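Local coordinates for protein acyl-coenzyme A oxidase 1 (Yarrowia lipolytica, PDB 5Y9D) that oxidises acyl-CoA to the trans-2-enoyl-CoA with an FAD cofactor, passing electrons to oxygen to give hydrogen peroxide in peroxisomal fatty acid beta-oxidation, at residues H131-I136 and T462-N467; F166-L171 and G306-G311; G208-T213 and G268-T273. All coordinates share one frame; numbering follows the deposited sequence.

Interaction 1: residues H131-I136 and T462-N467; sequences HNNLFI and TWEGDN. With FAD (flavin-adenine dinucleotide), chain C.
In the active site of this acyl-CoA oxidase, Glu464, probably the proton acceptor, points its carboxylate at Asn133 and Leu134 of helix 122-142. The contact joins the helical N-terminal region to the loop before helix 467-486 and is small. In Glu464, CG lies anti to the carbonyl carbon (chi1 -67°) and the chain runs extended beyond it, which carries the carboxylate to the helix from the direction opposite to the two side chains it meets. Its OE2 lies 3.7 Å from the methyl CD2 of Leu134. The amide of Asn133, from the same helix, is nearly coplanar with the carboxylate, 22° apart, but ND2 stays 3.9 Å from OE2, so this is van der Waals proximity and not a hydrogen bond. The Asn133 amide has a weak bond to Arg310 NE through OD1.

The loop also lines the cofactor. Trp463 brings its six-membered ring edge-on to the flavin, CE3 sitting 3.2 Å from C6 of FAD, with C6 in the plane of the indole. Lys421 NZ holds the turn by bonding to the carbonyls of Trp463 and Gly465 and to Asn467 OD1. Asp466 is at the N-cap position of helix 467-486; its OD2 accepts a weak hydrogen bond from Val469 N, and the same OD2 accepts a 2.6 Å hydrogen bond from the ribose hydroxyl O2B of FAD.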
# COMPACT_ATOMS: atom_id res chain seq x y z
N HIS A 131 -4.28 12.31 24.00
CA HIS A 131 -4.61 13.02 25.23
C HIS A 131 -5.23 14.34 24.92
O HIS A 131 -6.34 14.67 25.34
CB HIS A 131 -3.36 13.29 26.05
CG HIS A 131 -3.54 14.38 27.04
ND1 HIS A 131 -4.11 14.16 28.27
CD2 HIS A 131 -3.24 15.69 26.98
CE1 HIS A 131 -4.15 15.30 28.93
NE2 HIS A 131 -3.62 16.24 28.18
N ASN A 132 -4.49 15.11 24.14
CA ASN A 132 -4.79 16.50 23.90
C ASN A 132 -5.90 16.66 22.87
O ASN A 132 -6.66 17.59 22.98
CB ASN A 132 -3.49 17.19 23.53
CG ASN A 132 -3.68 18.26 22.52
OD1 ASN A 132 -3.44 18.06 21.35
ND2 ASN A 132 -4.09 19.42 22.98
N ASN A 133 -6.05 15.73 21.93
CA ASN A 133 -7.20 15.71 20.98
C ASN A 133 -8.34 14.82 21.51
O ASN A 133 -9.40 15.32 21.82
CB ASN A 133 -6.75 15.27 19.54
CG ASN A 133 -7.91 14.98 18.57
OD1 ASN A 133 -8.80 15.81 18.37
ND2 ASN A 133 -7.88 13.81 17.91
N LEU A 134 -8.12 13.52 21.64
CA LEU A 134 -9.20 12.60 21.98
C LEU A 134 -9.67 12.68 23.41
O LEU A 134 -10.86 12.79 23.65
CB LEU A 134 -8.78 11.18 21.67
CG LEU A 134 -8.57 10.94 20.17
CD1 LEU A 134 -8.11 9.52 19.90
CD2 LEU A 134 -9.86 11.23 19.42
N PHE A 135 -8.75 12.67 24.37
CA PHE A 135 -9.14 12.62 25.75
C PHE A 135 -9.71 13.96 26.21
O PHE A 135 -10.78 14.02 26.82
CB PHE A 135 -7.99 12.18 26.66
CG PHE A 135 -8.27 12.40 28.09
CD1 PHE A 135 -8.97 11.46 28.80
CD2 PHE A 135 -7.95 13.60 28.69
CE1 PHE A 135 -9.29 11.67 30.12
CE2 PHE A 135 -8.28 13.83 30.02
CZ PHE A 135 -8.95 12.85 30.74
N ILE A 136 -8.98 15.03 25.91
CA ILE A 136 -9.37 16.37 26.33
C ILE A 136 -10.62 16.81 25.62
O ILE A 136 -11.51 17.41 26.24
CB ILE A 136 -8.23 17.37 26.08
CG1 ILE A 136 -7.18 17.19 27.18
CG2 ILE A 136 -8.72 18.83 26.02
CD1 ILE A 136 -7.67 17.51 28.56
N THR A 462 -8.25 3.38 8.66
CA THR A 462 -8.91 2.42 9.52
C THR A 462 -9.48 3.01 10.79
O THR A 462 -10.58 2.72 11.16
CB THR A 462 -7.90 1.33 9.89
OG1 THR A 462 -7.49 0.66 8.71
CG2 THR A 462 -8.49 0.34 10.85
N TRP A 463 -8.68 3.80 11.49
CA TRP A 463 -9.07 4.33 12.78
C TRP A 463 -9.89 5.60 12.73
O TRP A 463 -9.92 6.28 11.74
CB TRP A 463 -7.87 4.48 13.71
CG TRP A 463 -6.98 5.62 13.39
CD1 TRP A 463 -7.24 6.66 12.57
CD2 TRP A 463 -5.66 5.83 13.88
NE1 TRP A 463 -6.19 7.51 12.53
CE2 TRP A 463 -5.20 7.02 13.33
CE3 TRP A 463 -4.83 5.13 14.75
CZ2 TRP A 463 -3.93 7.53 13.61
CZ3 TRP A 463 -3.59 5.63 15.03
CH2 TRP A 463 -3.15 6.82 14.46
N GLU A 464 -10.55 5.91 13.83
CA GLU A 464 -11.50 7.00 13.87
C GLU A 464 -12.55 6.86 12.75
O GLU A 464 -12.91 7.86 12.09
CB GLU A 464 -10.78 8.31 13.74
CG GLU A 464 -9.88 8.66 14.90
CD GLU A 464 -9.78 10.15 15.08
OE1 GLU A 464 -10.59 10.86 14.44
OE2 GLU A 464 -8.89 10.59 15.86
N GLY A 465 -13.01 5.62 12.56
CA GLY A 465 -13.91 5.24 11.51
C GLY A 465 -13.20 4.49 10.41
O GLY A 465 -12.35 5.05 9.72
N ASP A 466 -13.56 3.22 10.24
CA ASP A 466 -13.11 2.43 9.12
C ASP A 466 -13.66 3.09 7.86
O ASP A 466 -14.83 3.44 7.79
CB ASP A 466 -13.68 1.01 9.24
CG ASP A 466 -13.38 0.13 8.03
OD1 ASP A 466 -12.25 -0.42 7.97
OD2 ASP A 466 -14.25 -0.03 7.15
N ASN A 467 -12.81 3.30 6.88
CA ASN A 467 -13.22 4.11 5.71
C ASN A 467 -14.49 3.60 5.00
O ASN A 467 -15.38 4.39 4.69
CB ASN A 467 -12.06 4.23 4.71
CG ASN A 467 -11.09 5.33 5.07
OD1 ASN A 467 -11.20 5.98 6.10
ND2 ASN A 467 -10.14 5.56 4.18
PA FAD C . -14.67 -3.76 12.21
O1A FAD C . -14.62 -5.04 12.91
O2A FAD C . -15.75 -2.79 12.45
O5B FAD C . -14.64 -4.06 10.67
C5B FAD C . -13.91 -5.11 10.08
C4B FAD C . -14.11 -5.10 8.57
O4B FAD C . -15.47 -5.37 8.26
C3B FAD C . -13.82 -3.74 7.98
O3B FAD C . -13.12 -3.89 6.77
C2B FAD C . -15.16 -3.14 7.66
O2B FAD C . -15.07 -2.37 6.48
C1B FAD C . -16.04 -4.35 7.47
N9A FAD C . -17.39 -4.04 7.94
C8A FAD C . -17.74 -3.76 9.19
N7A FAD C . -19.05 -3.50 9.27
C5A FAD C . -19.56 -3.62 8.05
C6A FAD C . -20.89 -3.47 7.42
N6A FAD C . -21.97 -3.15 8.14
N1A FAD C . -20.98 -3.68 6.11
C2A FAD C . -19.93 -4.00 5.38
N3A FAD C . -18.70 -4.14 5.87
C4A FAD C . -18.46 -3.96 7.17
N1 FAD C . -9.49 2.96 19.20
C2 FAD C . -9.64 3.75 20.26
O2 FAD C . -10.73 3.81 20.80
N3 FAD C . -8.65 4.48 20.76
C4 FAD C . -7.44 4.47 20.24
O4 FAD C . -6.53 5.14 20.71
C4X FAD C . -7.19 3.64 19.07
N5 FAD C . -6.00 3.60 18.49
C5X FAD C . -5.80 2.82 17.44
C6 FAD C . -4.54 2.78 16.89
C7 FAD C . -4.30 1.99 15.81
C7M FAD C . -2.92 2.00 15.22
C8 FAD C . -5.40 1.19 15.24
C8M FAD C . -5.18 0.31 14.05
C9 FAD C . -6.65 1.22 15.79
C9A FAD C . -6.89 2.01 16.88
N10 FAD C . -8.15 2.05 17.46
C10 FAD C . -8.32 2.86 18.57
C1' FAD C . -9.26 1.26 16.94
C2' FAD C . -9.72 1.71 15.56
O2' FAD C . -10.55 2.85 15.67
C3' FAD C . -10.47 0.58 14.91
O3' FAD C . -9.52 -0.20 14.21
C4' FAD C . -11.48 1.04 13.89
O4' FAD C . -12.58 1.66 14.53
C5' FAD C . -11.96 -0.14 13.06
O5' FAD C . -12.69 -1.02 13.88
P FAD C . -12.64 -2.58 13.75
O1P FAD C . -11.28 -3.04 13.58
O2P FAD C . -13.45 -3.05 14.88
O3P FAD C . -13.34 -2.94 12.39

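Interaction 2: residues F166-L171 and G306-G311. With FAD (flavin-adenine dinucleotide), chain C.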
# COMPACT_ATOMS: atom_id res chain seq x y z
N PHE A 166 -8.04 7.36 25.47
CA PHE A 166 -9.39 7.31 24.91
C PHE A 166 -9.77 5.87 24.67
O PHE A 166 -9.33 5.27 23.73
CB PHE A 166 -9.38 8.13 23.61
CG PHE A 166 -10.71 8.22 22.89
CD1 PHE A 166 -11.53 9.31 23.08
CD2 PHE A 166 -11.06 7.29 21.94
CE1 PHE A 166 -12.72 9.43 22.39
CE2 PHE A 166 -12.25 7.41 21.22
CZ PHE A 166 -13.07 8.48 21.46
N ALA A 167 -10.55 5.30 25.56
CA ALA A 167 -10.80 3.85 25.54
C ALA A 167 -12.17 3.52 25.03
O ALA A 167 -13.08 3.21 25.79
CB ALA A 167 -10.57 3.27 26.93
N MET A 168 -12.32 3.56 23.71
CA MET A 168 -13.58 3.29 23.05
C MET A 168 -13.64 1.88 22.50
O MET A 168 -14.52 1.12 22.83
CB MET A 168 -13.76 4.28 21.91
CG MET A 168 -14.93 3.96 20.99
SD MET A 168 -15.32 5.32 19.88
CE MET A 168 -16.26 6.30 21.04
N THR A 169 -12.68 1.55 21.64
CA THR A 169 -12.60 0.29 20.87
C THR A 169 -12.39 -0.92 21.74
O THR A 169 -11.65 -0.86 22.67
CB THR A 169 -11.41 0.39 19.90
OG1 THR A 169 -11.66 1.46 19.00
CG2 THR A 169 -11.22 -0.86 19.07
N GLU A 170 -13.06 -2.03 21.42
CA GLU A 170 -12.85 -3.31 22.11
C GLU A 170 -12.40 -4.33 21.11
O GLU A 170 -12.60 -4.17 19.92
CB GLU A 170 -14.10 -3.86 22.82
CG GLU A 170 -15.11 -2.83 23.14
CD GLU A 170 -16.15 -3.24 24.18
OE1 GLU A 170 -16.84 -4.28 23.93
OE2 GLU A 170 -16.31 -2.47 25.21
N LEU A 171 -11.79 -5.39 21.60
CA LEU A 171 -11.40 -6.47 20.75
C LEU A 171 -12.54 -6.90 19.82
O LEU A 171 -12.33 -7.12 18.66
CB LEU A 171 -10.95 -7.63 21.61
CG LEU A 171 -10.30 -8.80 20.89
CD1 LEU A 171 -9.20 -8.41 19.91
CD2 LEU A 171 -9.74 -9.72 21.97
N GLY A 306 -18.22 13.29 19.77
CA GLY A 306 -17.91 14.62 19.27
C GLY A 306 -16.44 14.85 18.96
O GLY A 306 -16.11 15.54 18.00
N ALA A 307 -15.57 14.25 19.78
CA ALA A 307 -14.10 14.36 19.62
C ALA A 307 -13.58 13.70 18.34
O ALA A 307 -12.57 14.13 17.76
CB ALA A 307 -13.39 13.78 20.84
N LEU A 308 -14.29 12.65 17.90
CA LEU A 308 -13.92 11.92 16.69
C LEU A 308 -14.06 12.76 15.43
O LEU A 308 -13.32 12.55 14.47
CB LEU A 308 -14.75 10.65 16.55
CG LEU A 308 -14.51 9.60 17.67
CD1 LEU A 308 -15.33 8.33 17.43
CD2 LEU A 308 -13.02 9.28 17.80
N ILE A 309 -15.00 13.71 15.43
CA ILE A 309 -15.23 14.54 14.26
C ILE A 309 -14.03 15.44 14.13
O ILE A 309 -13.51 15.61 13.03
CB ILE A 309 -16.52 15.38 14.32
CG1 ILE A 309 -17.76 14.52 14.61
CG2 ILE A 309 -16.78 16.09 12.99
CD1 ILE A 309 -18.96 15.35 15.10
N ARG A 310 -13.55 16.00 15.24
CA ARG A 310 -12.38 16.89 15.17
C ARG A 310 -11.27 16.27 14.32
O ARG A 310 -10.76 16.90 13.40
CB ARG A 310 -11.81 17.23 16.55
CG ARG A 310 -10.68 18.25 16.52
CD ARG A 310 -10.26 18.73 17.90
NE ARG A 310 -8.80 18.90 17.94
CZ ARG A 310 -8.14 20.03 18.26
NH1 ARG A 310 -8.77 21.15 18.62
NH2 ARG A 310 -6.81 20.02 18.24
N GLY A 311 -10.89 15.03 14.64
CA GLY A 311 -9.74 14.41 14.03
C GLY A 311 -9.99 13.85 12.65
O GLY A 311 -9.03 13.57 11.93
PA FAD C . -14.67 -3.76 12.21
O1A FAD C . -14.62 -5.04 12.91
O2A FAD C . -15.75 -2.79 12.45
O5B FAD C . -14.64 -4.06 10.67
C5B FAD C . -13.91 -5.11 10.08
C4B FAD C . -14.11 -5.10 8.57
O4B FAD C . -15.47 -5.37 8.26
C3B FAD C . -13.82 -3.74 7.98
O3B FAD C . -13.12 -3.89 6.77
C2B FAD C . -15.16 -3.14 7.66
O2B FAD C . -15.07 -2.37 6.48
C1B FAD C . -16.04 -4.35 7.47
N9A FAD C . -17.39 -4.04 7.94
C8A FAD C . -17.74 -3.76 9.19
N7A FAD C . -19.05 -3.50 9.27
C5A FAD C . -19.56 -3.62 8.05
C6A FAD C . -20.89 -3.47 7.42
N6A FAD C . -21.97 -3.15 8.14
N1A FAD C . -20.98 -3.68 6.11
C2A FAD C . -19.93 -4.00 5.38
N3A FAD C . -18.70 -4.14 5.87
C4A FAD C . -18.46 -3.96 7.17
N1 FAD C . -9.49 2.96 19.20
C2 FAD C . -9.64 3.75 20.26
O2 FAD C . -10.73 3.81 20.80
N3 FAD C . -8.65 4.48 20.76
C4 FAD C . -7.44 4.47 20.24
O4 FAD C . -6.53 5.14 20.71
C4X FAD C . -7.19 3.64 19.07
N5 FAD C . -6.00 3.60 18.49
C5X FAD C . -5.80 2.82 17.44
C6 FAD C . -4.54 2.78 16.89
C7 FAD C . -4.30 1.99 15.81
C7M FAD C . -2.92 2.00 15.22
C8 FAD C . -5.40 1.19 15.24
C8M FAD C . -5.18 0.31 14.05
C9 FAD C . -6.65 1.22 15.79
C9A FAD C . -6.89 2.01 16.88
N10 FAD C . -8.15 2.05 17.46
C10 FAD C . -8.32 2.86 18.57
C1' FAD C . -9.26 1.26 16.94
C2' FAD C . -9.72 1.71 15.56
O2' FAD C . -10.55 2.85 15.67
C3' FAD C . -10.47 0.58 14.91
O3' FAD C . -9.52 -0.20 14.21
C4' FAD C . -11.48 1.04 13.89
O4' FAD C . -12.58 1.66 14.53
C5' FAD C . -11.96 -0.14 13.06
O5' FAD C . -12.69 -1.02 13.88
P FAD C . -12.64 -2.58 13.75
O1P FAD C . -11.28 -3.04 13.58
O2P FAD C . -13.45 -3.05 14.88
O3P FAD C . -13.34 -2.94 12.39
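Leu308 divides its two methyls between Phe166 and Met168, and these apolar touches make up the direct contact. CD2 of Leu308 lies 3.7 Å from Phe166 CZ, the leucine branch meeting the far end of the ring at a slant. CD1 meets Met168 tip to tip, 3.9 Å from SD; the methionine chain runs extended through chi2 and then bends at chi3 (-81°). Around this buried patch Leu134 of helix 122-142 touches both Phe166 and Leu308, and the Phe220 ring meets that of Phe166 with their planes about 60° apart.

The two sides belong to the middle beta domain, where strand 166-167 runs parallel to strand 216-225, and to residues 306-311 of helix 306-334 in the C-terminal helical part, the pair of units between which the acyl-CoA dehydrogenase and oxidase fold places its flavin.

The bonds to the cofactor run from 166-169 to the pyrimidine end of the isoalloxazine. FAD N3 donates to the carbonyl O of Phe166 at 3.1 Å, while the ring of the same residue has N3 in its plane, at its edge. FAD O2 is gripped by two backbone amides: Thr169 N at 3.1 Å and fairly straight (165°), and Met168 N more weakly at 3.3 Å. The hydroxyl OG1 of Thr169 donates to FAD N1 over 2.6 Å. Donors gathered at N1 and O2 would be expected to stabilise negative charge there when the flavin is reduced. Beyond the ring, Leu171 O accepts a bond from Arg337 NH1 of the second subunit.

Interaction 3: residues G208-T213 and G268-T273. With FAD (flavin-adenine dinucleotide), chain C.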
# COMPACT_ATOMS: atom_id res chain seq x y z
N GLY A 208 -4.25 3.79 22.37
CA GLY A 208 -3.07 4.65 22.44
C GLY A 208 -2.77 5.22 23.82
O GLY A 208 -3.68 5.73 24.48
N GLY A 209 -1.52 5.07 24.28
CA GLY A 209 -1.10 5.59 25.58
C GLY A 209 -1.37 4.66 26.76
O GLY A 209 -0.75 4.79 27.84
N ALA A 210 -2.26 3.69 26.57
CA ALA A 210 -2.65 2.86 27.69
C ALA A 210 -1.51 1.99 28.19
O ALA A 210 -1.33 1.85 29.39
CB ALA A 210 -3.80 1.99 27.31
N ALA A 211 -0.73 1.42 27.26
CA ALA A 211 0.20 0.38 27.65
C ALA A 211 1.14 0.88 28.71
O ALA A 211 1.30 0.25 29.74
CB ALA A 211 0.96 -0.16 26.46
N HIS A 212 1.68 2.06 28.50
CA HIS A 212 2.78 2.52 29.31
C HIS A 212 2.67 3.93 29.90
O HIS A 212 3.42 4.25 30.81
CB HIS A 212 4.03 2.48 28.45
CG HIS A 212 4.70 1.14 28.40
ND1 HIS A 212 4.46 0.14 29.33
CD2 HIS A 212 5.66 0.67 27.58
CE1 HIS A 212 5.25 -0.89 29.06
NE2 HIS A 212 5.99 -0.59 28.01
N THR A 213 1.78 4.79 29.41
CA THR A 213 1.90 6.21 29.77
C THR A 213 0.69 6.86 30.48
O THR A 213 0.85 7.68 31.40
CB THR A 213 2.42 7.04 28.57
OG1 THR A 213 1.99 8.41 28.64
CG2 THR A 213 1.98 6.52 27.31
N GLY A 268 -2.17 -0.10 24.07
CA GLY A 268 -2.37 -1.13 25.06
C GLY A 268 -3.79 -1.66 25.07
O GLY A 268 -4.72 -1.10 24.47
N TRP A 269 -3.96 -2.76 25.78
CA TRP A 269 -5.27 -3.31 26.03
C TRP A 269 -5.58 -3.12 27.52
O TRP A 269 -4.65 -3.02 28.33
CB TRP A 269 -5.32 -4.76 25.60
CG TRP A 269 -4.34 -5.64 26.24
CD1 TRP A 269 -3.19 -6.09 25.70
CD2 TRP A 269 -4.43 -6.24 27.54
NE1 TRP A 269 -2.55 -6.93 26.55
CE2 TRP A 269 -3.28 -7.04 27.70
CE3 TRP A 269 -5.38 -6.17 28.59
CZ2 TRP A 269 -3.01 -7.77 28.90
CZ3 TRP A 269 -5.14 -6.92 29.76
CH2 TRP A 269 -3.96 -7.71 29.91
N ILE A 270 -6.88 -3.01 27.85
CA ILE A 270 -7.37 -2.68 29.17
C ILE A 270 -8.54 -3.61 29.47
O ILE A 270 -9.47 -3.73 28.66
CB ILE A 270 -7.96 -1.26 29.26
CG1 ILE A 270 -7.14 -0.22 28.50
CG2 ILE A 270 -8.09 -0.83 30.73
CD1 ILE A 270 -7.71 1.17 28.65
N GLN A 271 -8.49 -4.25 30.63
CA GLN A 271 -9.63 -5.00 31.16
C GLN A 271 -10.00 -4.38 32.51
O GLN A 271 -9.13 -4.02 33.29
CB GLN A 271 -9.27 -6.45 31.33
CG GLN A 271 -8.94 -7.14 30.00
CD GLN A 271 -8.40 -8.51 30.21
OE1 GLN A 271 -7.85 -8.79 31.25
NE2 GLN A 271 -8.54 -9.39 29.21
N PHE A 272 -11.30 -4.20 32.74
CA PHE A 272 -11.83 -3.75 34.03
C PHE A 272 -12.59 -4.88 34.75
O PHE A 272 -13.44 -5.53 34.15
CB PHE A 272 -12.76 -2.56 33.80
CG PHE A 272 -12.13 -1.38 33.10
CD1 PHE A 272 -11.26 -0.53 33.78
CD2 PHE A 272 -12.44 -1.08 31.79
CE1 PHE A 272 -10.70 0.59 33.15
CE2 PHE A 272 -11.89 0.02 31.16
CZ PHE A 272 -11.02 0.87 31.84
N THR A 273 -12.26 -5.12 36.02
CA THR A 273 -13.00 -6.05 36.89
C THR A 273 -13.54 -5.33 38.13
O THR A 273 -12.79 -5.08 39.07
CB THR A 273 -12.13 -7.23 37.39
OG1 THR A 273 -11.73 -8.06 36.30
CG2 THR A 273 -12.96 -8.13 38.29
PA FAD C . -14.67 -3.76 12.21
O1A FAD C . -14.62 -5.04 12.91
O2A FAD C . -15.75 -2.79 12.45
O5B FAD C . -14.64 -4.06 10.67
C5B FAD C . -13.91 -5.11 10.08
C4B FAD C . -14.11 -5.10 8.57
O4B FAD C . -15.47 -5.37 8.26
C3B FAD C . -13.82 -3.74 7.98
O3B FAD C . -13.12 -3.89 6.77
C2B FAD C . -15.16 -3.14 7.66
O2B FAD C . -15.07 -2.37 6.48
C1B FAD C . -16.04 -4.35 7.47
N9A FAD C . -17.39 -4.04 7.94
C8A FAD C . -17.74 -3.76 9.19
N7A FAD C . -19.05 -3.50 9.27
C5A FAD C . -19.56 -3.62 8.05
C6A FAD C . -20.89 -3.47 7.42
N6A FAD C . -21.97 -3.15 8.14
N1A FAD C . -20.98 -3.68 6.11
C2A FAD C . -19.93 -4.00 5.38
N3A FAD C . -18.70 -4.14 5.87
C4A FAD C . -18.46 -3.96 7.17
N1 FAD C . -9.49 2.96 19.20
C2 FAD C . -9.64 3.75 20.26
O2 FAD C . -10.73 3.81 20.80
N3 FAD C . -8.65 4.48 20.76
C4 FAD C . -7.44 4.47 20.24
O4 FAD C . -6.53 5.14 20.71
C4X FAD C . -7.19 3.64 19.07
N5 FAD C . -6.00 3.60 18.49
C5X FAD C . -5.80 2.82 17.44
C6 FAD C . -4.54 2.78 16.89
C7 FAD C . -4.30 1.99 15.81
C7M FAD C . -2.92 2.00 15.22
C8 FAD C . -5.40 1.19 15.24
C8M FAD C . -5.18 0.31 14.05
C9 FAD C . -6.65 1.22 15.79
C9A FAD C . -6.89 2.01 16.88
N10 FAD C . -8.15 2.05 17.46
C10 FAD C . -8.32 2.86 18.57
C1' FAD C . -9.26 1.26 16.94
C2' FAD C . -9.72 1.71 15.56
O2' FAD C . -10.55 2.85 15.67
C3' FAD C . -10.47 0.58 14.91
O3' FAD C . -9.52 -0.20 14.21
C4' FAD C . -11.48 1.04 13.89
O4' FAD C . -12.58 1.66 14.53
C5' FAD C . -11.96 -0.14 13.06
O5' FAD C . -12.69 -1.02 13.88
P FAD C . -12.64 -2.58 13.75
O1P FAD C . -11.28 -3.04 13.58
O2P FAD C . -13.45 -3.05 14.88
O3P FAD C . -13.34 -2.94 12.39
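Ala211 presses its methyl on the bare backbone of Gly268, CB lying 3.7 Å from Gly268 CA. Ala210 comes in beside it: its CB points at the strand, 4.1 Å from the same CA, and also touches Ile270, where CG1 is 4.2 Å away. No hydrogen bond passes between the two segments, so close packing of small groups carries the contact. Because Gly268 has no CB, the main chains can come together until the CA atoms of Ala211 and Gly268 are 3.9 Å apart. Ile270 reaches over with CG1 set beside its backbone N (chi1 -41°), while its other branch, CG2, lies over one face of the Phe272 ring, offset toward the rim.

The next shell fixes the turn that carries the alanines. After Gly209, at positive phi, the chain coils once, and Thr213 N closes the turn by bonding to Gly209 O at 3.0 Å. Arg240 bonds through NH1 to the carbonyl of Ala210 and, weakly, through NH2 to that of Ala211. Asp266 receives His212 N on its carboxylate and pairs with Ala211 through the backbone, tying the turn to the chain just ahead of strand 268-272.

Further out, strand 268-272 is the middle one of a three-stranded antiparallel sheet, flanked by 204-207 and 251-255. On it, Trp269 meets Trp205 with nearly parallel rings and makes a T-shaped contact with Phe670 of the second subunit. Gly208 follows strand 204-207, and its N donates to FAD O4 at 3.1 Å and an angle of 153°, a backbone amide of the middle beta domain reaching the flavin carbonyl, as expected of an acyl-CoA dehydrogenase-type flavin site.

Overall arrangement
The three contacts are nested along the chain: 208-213 with 268-273 lies inside the loop closed by 166-171 and 306-311, which in turn lies inside that closed by 131-136 and 462-467. Interactions 1 and 2 are almost one cluster, their centres 4 Å apart, where helix 122-142, strand 166-167 and helix 306-334 converge. Interaction 3 sits about 15 Å from the centre of interaction 2, within the middle beta domain, and touches it where Ile270 CD1 packs on Ala167 CB. All three include residues that meet the same FAD, from 462-466, 166-169 and Gly208, while helices 122-142 and 306-334 pack behind this shell; the second subunit supplies further FAD-binding residues.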